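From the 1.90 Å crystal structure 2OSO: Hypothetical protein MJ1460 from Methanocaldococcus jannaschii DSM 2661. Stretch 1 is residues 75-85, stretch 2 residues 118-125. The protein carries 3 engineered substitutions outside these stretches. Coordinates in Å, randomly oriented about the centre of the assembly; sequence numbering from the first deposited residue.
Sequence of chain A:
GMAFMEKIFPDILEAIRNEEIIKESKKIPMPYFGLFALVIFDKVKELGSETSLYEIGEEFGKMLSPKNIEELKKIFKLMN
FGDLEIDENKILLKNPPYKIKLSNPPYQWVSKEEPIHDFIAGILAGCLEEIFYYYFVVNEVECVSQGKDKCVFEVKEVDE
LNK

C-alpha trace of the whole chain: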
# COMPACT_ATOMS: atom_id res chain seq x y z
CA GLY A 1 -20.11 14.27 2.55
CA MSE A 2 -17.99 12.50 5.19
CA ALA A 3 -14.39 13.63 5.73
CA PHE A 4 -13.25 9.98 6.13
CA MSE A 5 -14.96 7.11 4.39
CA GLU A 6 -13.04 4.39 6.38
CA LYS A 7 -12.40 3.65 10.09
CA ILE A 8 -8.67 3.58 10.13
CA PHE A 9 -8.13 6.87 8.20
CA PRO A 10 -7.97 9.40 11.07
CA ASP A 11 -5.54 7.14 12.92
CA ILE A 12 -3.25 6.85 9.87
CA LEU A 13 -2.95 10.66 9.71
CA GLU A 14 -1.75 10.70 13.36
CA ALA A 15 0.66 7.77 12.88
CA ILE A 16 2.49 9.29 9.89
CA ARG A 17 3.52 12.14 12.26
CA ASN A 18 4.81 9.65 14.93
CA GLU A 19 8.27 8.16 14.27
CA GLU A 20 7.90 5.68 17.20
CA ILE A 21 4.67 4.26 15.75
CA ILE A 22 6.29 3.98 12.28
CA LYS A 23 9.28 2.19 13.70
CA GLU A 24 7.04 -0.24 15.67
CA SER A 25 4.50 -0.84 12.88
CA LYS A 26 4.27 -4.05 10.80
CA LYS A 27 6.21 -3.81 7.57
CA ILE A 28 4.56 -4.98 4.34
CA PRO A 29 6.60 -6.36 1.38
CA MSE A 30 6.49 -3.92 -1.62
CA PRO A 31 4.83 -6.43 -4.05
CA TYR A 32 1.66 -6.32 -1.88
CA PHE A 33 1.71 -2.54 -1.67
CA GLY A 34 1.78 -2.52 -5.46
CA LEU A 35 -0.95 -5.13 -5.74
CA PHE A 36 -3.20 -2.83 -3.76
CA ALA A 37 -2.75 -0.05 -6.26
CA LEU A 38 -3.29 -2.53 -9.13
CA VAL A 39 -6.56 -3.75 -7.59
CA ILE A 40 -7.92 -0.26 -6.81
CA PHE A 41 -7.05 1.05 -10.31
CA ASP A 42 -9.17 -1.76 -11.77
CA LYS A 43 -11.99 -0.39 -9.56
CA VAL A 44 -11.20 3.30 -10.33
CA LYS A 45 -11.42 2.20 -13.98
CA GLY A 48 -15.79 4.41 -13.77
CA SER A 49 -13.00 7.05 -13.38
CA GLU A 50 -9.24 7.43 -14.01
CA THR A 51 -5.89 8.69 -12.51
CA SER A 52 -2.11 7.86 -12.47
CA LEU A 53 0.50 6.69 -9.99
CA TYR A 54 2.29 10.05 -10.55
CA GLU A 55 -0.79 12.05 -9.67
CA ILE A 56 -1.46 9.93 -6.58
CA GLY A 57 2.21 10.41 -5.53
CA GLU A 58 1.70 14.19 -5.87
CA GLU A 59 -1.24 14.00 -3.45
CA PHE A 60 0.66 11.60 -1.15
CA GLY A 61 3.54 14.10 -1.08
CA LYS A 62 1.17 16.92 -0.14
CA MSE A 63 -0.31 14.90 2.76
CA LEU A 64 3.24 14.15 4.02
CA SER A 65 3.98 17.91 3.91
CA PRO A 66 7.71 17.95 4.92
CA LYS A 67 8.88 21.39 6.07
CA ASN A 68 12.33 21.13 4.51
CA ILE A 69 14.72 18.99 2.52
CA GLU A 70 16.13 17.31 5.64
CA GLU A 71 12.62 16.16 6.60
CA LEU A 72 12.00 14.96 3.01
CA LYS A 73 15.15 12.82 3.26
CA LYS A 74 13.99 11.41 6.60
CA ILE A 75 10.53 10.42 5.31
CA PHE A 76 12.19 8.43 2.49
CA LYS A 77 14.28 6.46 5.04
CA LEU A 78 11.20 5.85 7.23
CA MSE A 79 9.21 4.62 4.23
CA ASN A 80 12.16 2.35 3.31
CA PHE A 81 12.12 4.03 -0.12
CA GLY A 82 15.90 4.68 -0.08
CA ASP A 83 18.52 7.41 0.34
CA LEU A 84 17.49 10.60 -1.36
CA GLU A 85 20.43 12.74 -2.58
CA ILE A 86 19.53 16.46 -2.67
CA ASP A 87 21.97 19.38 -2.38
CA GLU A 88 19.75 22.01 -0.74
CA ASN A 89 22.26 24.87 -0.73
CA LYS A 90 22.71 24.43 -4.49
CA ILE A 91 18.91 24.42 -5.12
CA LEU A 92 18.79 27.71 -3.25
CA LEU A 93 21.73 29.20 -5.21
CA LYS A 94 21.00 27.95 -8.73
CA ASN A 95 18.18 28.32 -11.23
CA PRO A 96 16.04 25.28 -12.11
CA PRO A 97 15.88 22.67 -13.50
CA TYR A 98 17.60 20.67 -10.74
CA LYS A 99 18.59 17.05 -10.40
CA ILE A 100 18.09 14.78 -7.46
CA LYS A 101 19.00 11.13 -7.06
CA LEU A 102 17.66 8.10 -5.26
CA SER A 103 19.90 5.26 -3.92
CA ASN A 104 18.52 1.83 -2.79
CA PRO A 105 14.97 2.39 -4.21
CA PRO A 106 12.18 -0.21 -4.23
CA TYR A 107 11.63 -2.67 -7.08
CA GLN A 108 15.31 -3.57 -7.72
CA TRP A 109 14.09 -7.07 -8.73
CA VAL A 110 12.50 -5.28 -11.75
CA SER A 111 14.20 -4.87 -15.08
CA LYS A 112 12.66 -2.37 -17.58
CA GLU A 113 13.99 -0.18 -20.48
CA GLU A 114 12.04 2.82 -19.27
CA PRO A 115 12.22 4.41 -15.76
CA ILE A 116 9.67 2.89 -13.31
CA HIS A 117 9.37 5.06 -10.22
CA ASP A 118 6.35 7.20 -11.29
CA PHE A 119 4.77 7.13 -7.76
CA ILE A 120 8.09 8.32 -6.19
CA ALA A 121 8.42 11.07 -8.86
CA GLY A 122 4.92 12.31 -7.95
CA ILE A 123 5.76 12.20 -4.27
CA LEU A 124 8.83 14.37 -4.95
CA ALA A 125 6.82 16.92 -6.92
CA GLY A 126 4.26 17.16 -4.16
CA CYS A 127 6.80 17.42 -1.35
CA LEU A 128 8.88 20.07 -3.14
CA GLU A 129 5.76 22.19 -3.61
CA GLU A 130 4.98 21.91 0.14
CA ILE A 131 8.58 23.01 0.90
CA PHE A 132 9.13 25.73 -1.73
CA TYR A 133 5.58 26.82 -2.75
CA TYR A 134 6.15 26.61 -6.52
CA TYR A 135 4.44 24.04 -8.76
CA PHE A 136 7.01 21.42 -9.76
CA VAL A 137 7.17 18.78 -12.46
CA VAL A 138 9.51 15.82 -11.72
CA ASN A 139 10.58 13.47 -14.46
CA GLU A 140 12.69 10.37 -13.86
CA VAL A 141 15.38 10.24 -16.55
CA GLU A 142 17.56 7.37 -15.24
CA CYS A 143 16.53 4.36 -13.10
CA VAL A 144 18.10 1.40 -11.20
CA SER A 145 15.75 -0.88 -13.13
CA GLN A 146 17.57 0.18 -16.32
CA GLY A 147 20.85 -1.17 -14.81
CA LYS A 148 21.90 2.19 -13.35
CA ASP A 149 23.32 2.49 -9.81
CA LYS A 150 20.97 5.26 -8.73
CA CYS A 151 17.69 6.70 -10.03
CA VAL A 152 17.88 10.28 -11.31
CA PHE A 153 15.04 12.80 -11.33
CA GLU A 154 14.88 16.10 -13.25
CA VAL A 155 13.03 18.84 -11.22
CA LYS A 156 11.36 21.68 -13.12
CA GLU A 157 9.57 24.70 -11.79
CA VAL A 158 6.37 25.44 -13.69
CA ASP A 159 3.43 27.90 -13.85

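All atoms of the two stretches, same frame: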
# COMPACT_ATOMS: atom_id res chain seq x y z
N ILE A 75 11.73 11.16 5.75
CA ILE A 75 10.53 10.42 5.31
C ILE A 75 10.88 9.29 4.35
O ILE A 75 10.35 8.20 4.47
CB ILE A 75 9.51 11.34 4.63
CG1 ILE A 75 8.90 12.29 5.67
CG2 ILE A 75 8.43 10.50 3.93
CD1 ILE A 75 8.16 13.50 5.11
N PHE A 76 11.79 9.52 3.42
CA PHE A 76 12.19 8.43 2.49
C PHE A 76 12.88 7.26 3.22
O PHE A 76 12.63 6.10 2.91
CB PHE A 76 13.01 8.95 1.32
CG PHE A 76 12.17 9.31 0.11
CD1 PHE A 76 11.21 10.29 0.21
CD2 PHE A 76 12.34 8.66 -1.09
CE1 PHE A 76 10.38 10.60 -0.85
CE2 PHE A 76 11.53 8.96 -2.16
CZ PHE A 76 10.57 9.95 -2.05
N LYS A 77 13.70 7.56 4.23
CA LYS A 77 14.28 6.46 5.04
C LYS A 77 13.22 5.72 5.85
O LYS A 77 13.28 4.50 5.97
CB LYS A 77 15.37 6.96 5.98
CG LYS A 77 16.64 7.41 5.29
CD LYS A 77 17.36 6.26 4.56
CE LYS A 77 17.79 5.14 5.51
NZ LYS A 77 18.89 4.22 4.94
N LEU A 78 12.29 6.47 6.46
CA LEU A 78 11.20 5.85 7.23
C LEU A 78 10.28 4.96 6.39
O LEU A 78 9.83 3.90 6.85
CB LEU A 78 10.37 6.94 7.89
CG LEU A 78 11.03 7.67 9.04
CD1 LEU A 78 10.11 8.79 9.54
CD2 LEU A 78 11.42 6.69 10.16
N MSE A 79 10.03 5.39 5.15
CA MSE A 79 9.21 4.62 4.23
C MSE A 79 9.97 3.40 3.68
O MSE A 79 9.36 2.50 3.10
CB MSE A 79 8.78 5.53 3.09
CG MSE A 79 7.85 6.63 3.42
SE MSE A 79 7.24 7.54 1.75
CE MSE A 79 5.93 6.24 1.15
N ASN A 80 11.29 3.36 3.88
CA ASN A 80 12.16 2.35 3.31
C ASN A 80 12.19 2.47 1.79
O ASN A 80 12.40 1.49 1.01
CB ASN A 80 11.80 0.94 3.80
CG ASN A 80 12.97 -0.00 3.71
OD1 ASN A 80 14.11 0.45 3.74
ND2 ASN A 80 12.71 -1.31 3.56
N PHE A 81 12.09 3.72 1.33
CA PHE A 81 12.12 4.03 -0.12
C PHE A 81 13.53 4.38 -0.63
O PHE A 81 13.72 4.57 -1.82
CB PHE A 81 11.10 5.16 -0.40
CG PHE A 81 9.73 4.67 -0.80
CD1 PHE A 81 9.25 3.45 -0.37
CD2 PHE A 81 8.91 5.47 -1.59
CE1 PHE A 81 8.03 2.99 -0.77
CE2 PHE A 81 7.70 5.06 -2.00
CZ PHE A 81 7.22 3.79 -1.59
N GLY A 82 14.51 4.42 0.27
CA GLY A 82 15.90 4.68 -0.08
C GLY A 82 16.49 5.99 0.41
O GLY A 82 15.88 6.72 1.20
N ASP A 83 17.70 6.25 -0.06
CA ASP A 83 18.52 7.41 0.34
C ASP A 83 18.45 8.45 -0.76
O ASP A 83 19.05 8.30 -1.83
CB ASP A 83 19.97 7.01 0.57
CG ASP A 83 20.10 5.82 1.48
OD1 ASP A 83 19.94 5.95 2.71
OD2 ASP A 83 20.35 4.73 0.96
N LEU A 84 17.74 9.52 -0.45
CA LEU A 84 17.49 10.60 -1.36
C LEU A 84 18.70 11.56 -1.30
O LEU A 84 19.10 11.98 -0.24
CB LEU A 84 16.19 11.29 -0.91
CG LEU A 84 15.31 12.09 -1.86
CD1 LEU A 84 15.07 11.33 -3.16
CD2 LEU A 84 13.96 12.51 -1.14
N GLU A 85 19.29 11.84 -2.46
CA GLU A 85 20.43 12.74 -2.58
C GLU A 85 19.95 14.07 -3.15
O GLU A 85 19.57 14.15 -4.31
CB GLU A 85 21.52 12.10 -3.45
CG GLU A 85 22.01 10.77 -2.91
CD GLU A 85 23.07 10.06 -3.76
OE1 GLU A 85 23.57 10.61 -4.78
OE2 GLU A 85 23.40 8.92 -3.38
N ASP A 118 7.34 6.13 -11.06
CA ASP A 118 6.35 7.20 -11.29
C ASP A 118 5.69 7.71 -9.99
O ASP A 118 5.46 8.91 -9.87
CB ASP A 118 5.20 6.74 -12.16
CG ASP A 118 5.56 6.55 -13.60
OD1 ASP A 118 6.76 6.53 -13.94
OD2 ASP A 118 4.60 6.39 -14.37
N PHE A 119 5.31 6.78 -9.10
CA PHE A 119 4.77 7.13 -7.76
C PHE A 119 5.78 7.97 -6.96
O PHE A 119 5.43 9.05 -6.47
CB PHE A 119 4.34 5.86 -7.01
CG PHE A 119 3.83 6.10 -5.62
CD1 PHE A 119 2.69 6.87 -5.42
CD2 PHE A 119 4.42 5.49 -4.53
CE1 PHE A 119 2.24 7.10 -4.13
CE2 PHE A 119 3.92 5.72 -3.25
CZ PHE A 119 2.81 6.50 -3.08
N ILE A 120 7.04 7.54 -6.89
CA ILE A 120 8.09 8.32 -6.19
C ILE A 120 8.29 9.73 -6.82
O ILE A 120 8.42 10.75 -6.12
CB ILE A 120 9.46 7.52 -6.12
CG1 ILE A 120 9.40 6.37 -5.08
CG2 ILE A 120 10.62 8.52 -5.88
CD1 ILE A 120 10.61 5.41 -5.04
N ALA A 121 8.23 9.81 -8.14
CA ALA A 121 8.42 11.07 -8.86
C ALA A 121 7.29 12.04 -8.51
O ALA A 121 7.55 13.22 -8.27
CB ALA A 121 8.53 10.83 -10.43
N GLY A 122 6.07 11.53 -8.40
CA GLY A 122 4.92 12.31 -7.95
C GLY A 122 5.11 12.78 -6.54
O GLY A 122 4.80 13.96 -6.16
N ILE A 123 5.53 11.84 -5.69
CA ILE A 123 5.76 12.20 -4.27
C ILE A 123 6.72 13.41 -4.19
O ILE A 123 6.48 14.36 -3.46
CB ILE A 123 6.33 11.08 -3.47
CG1 ILE A 123 5.26 9.97 -3.26
CG2 ILE A 123 6.76 11.62 -2.07
CD1 ILE A 123 5.87 8.71 -2.60
N LEU A 124 7.77 13.34 -4.96
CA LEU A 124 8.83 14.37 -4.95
C LEU A 124 8.29 15.70 -5.43
O LEU A 124 8.59 16.73 -4.84
CB LEU A 124 10.01 13.92 -5.81
CG LEU A 124 10.92 12.87 -5.18
CD1 LEU A 124 11.91 12.38 -6.23
CD2 LEU A 124 11.61 13.37 -3.92
N ALA A 125 7.44 15.69 -6.44
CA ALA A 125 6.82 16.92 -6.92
C ALA A 125 5.95 17.55 -5.86
O ALA A 125 5.96 18.78 -5.68
CB ALA A 125 5.98 16.66 -8.20

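The contact between residues 75-85 and the helix 118-125 is wholly apolar: no hydrogen bond or salt bridge crosses it, and side chains alone bring the two segments together. The helix axes approach no closer than 13.4 Å, and side chains occupy the space between; on the side of residues 75-85, F76 and F81 cover the most surface, and the CA-to-CB bonds of both point toward the opposing helix.

F76, in the last turn of its helix, reaches three residues with the far end of its ring. F76 CE2 lies 3.9 Å from I120 CG2 and F76 CE1 lies 4.0 Å from I123 CG2; both methyl groups sit at the ring edge, near its plane. F76 CZ is 4.0 Å from L124 CD2. The ring thus inserts its tip among these aliphatic side chains.

F81 enters from beyond the helix end. The chain turns at N80, which has positive phi, and a Schellman motif closes the turn: F81 N bonds to F76 O (2.9 Å) and N80 N to K77 O (3.1 Å). This reversal links the backbones of the two phenylalanines directly and leaves both rings directed at the same helix. F81 CD2 packs 3.6 Å from I120 CG1, while F81 CE2 lies 4.1 Å from I123 CD1 and 4.0 Å from F119 CE2, the latter at the edge of the F81 ring. The CA-to-CB bond of F119 points sideways, but the end of its side chain comes nearer.

I120 is the natural counterpart, in contact with both F76 and F81, and I120 CA is 8.5 Å from F81 CA. I123, one turn on, also meets both rings, and its CD1 is 4.5 Å from CE of selenomethionine M79. Past G82, strand residue L84 extends the apolar surface, with its CD2 3.7 Å from L124 CD2.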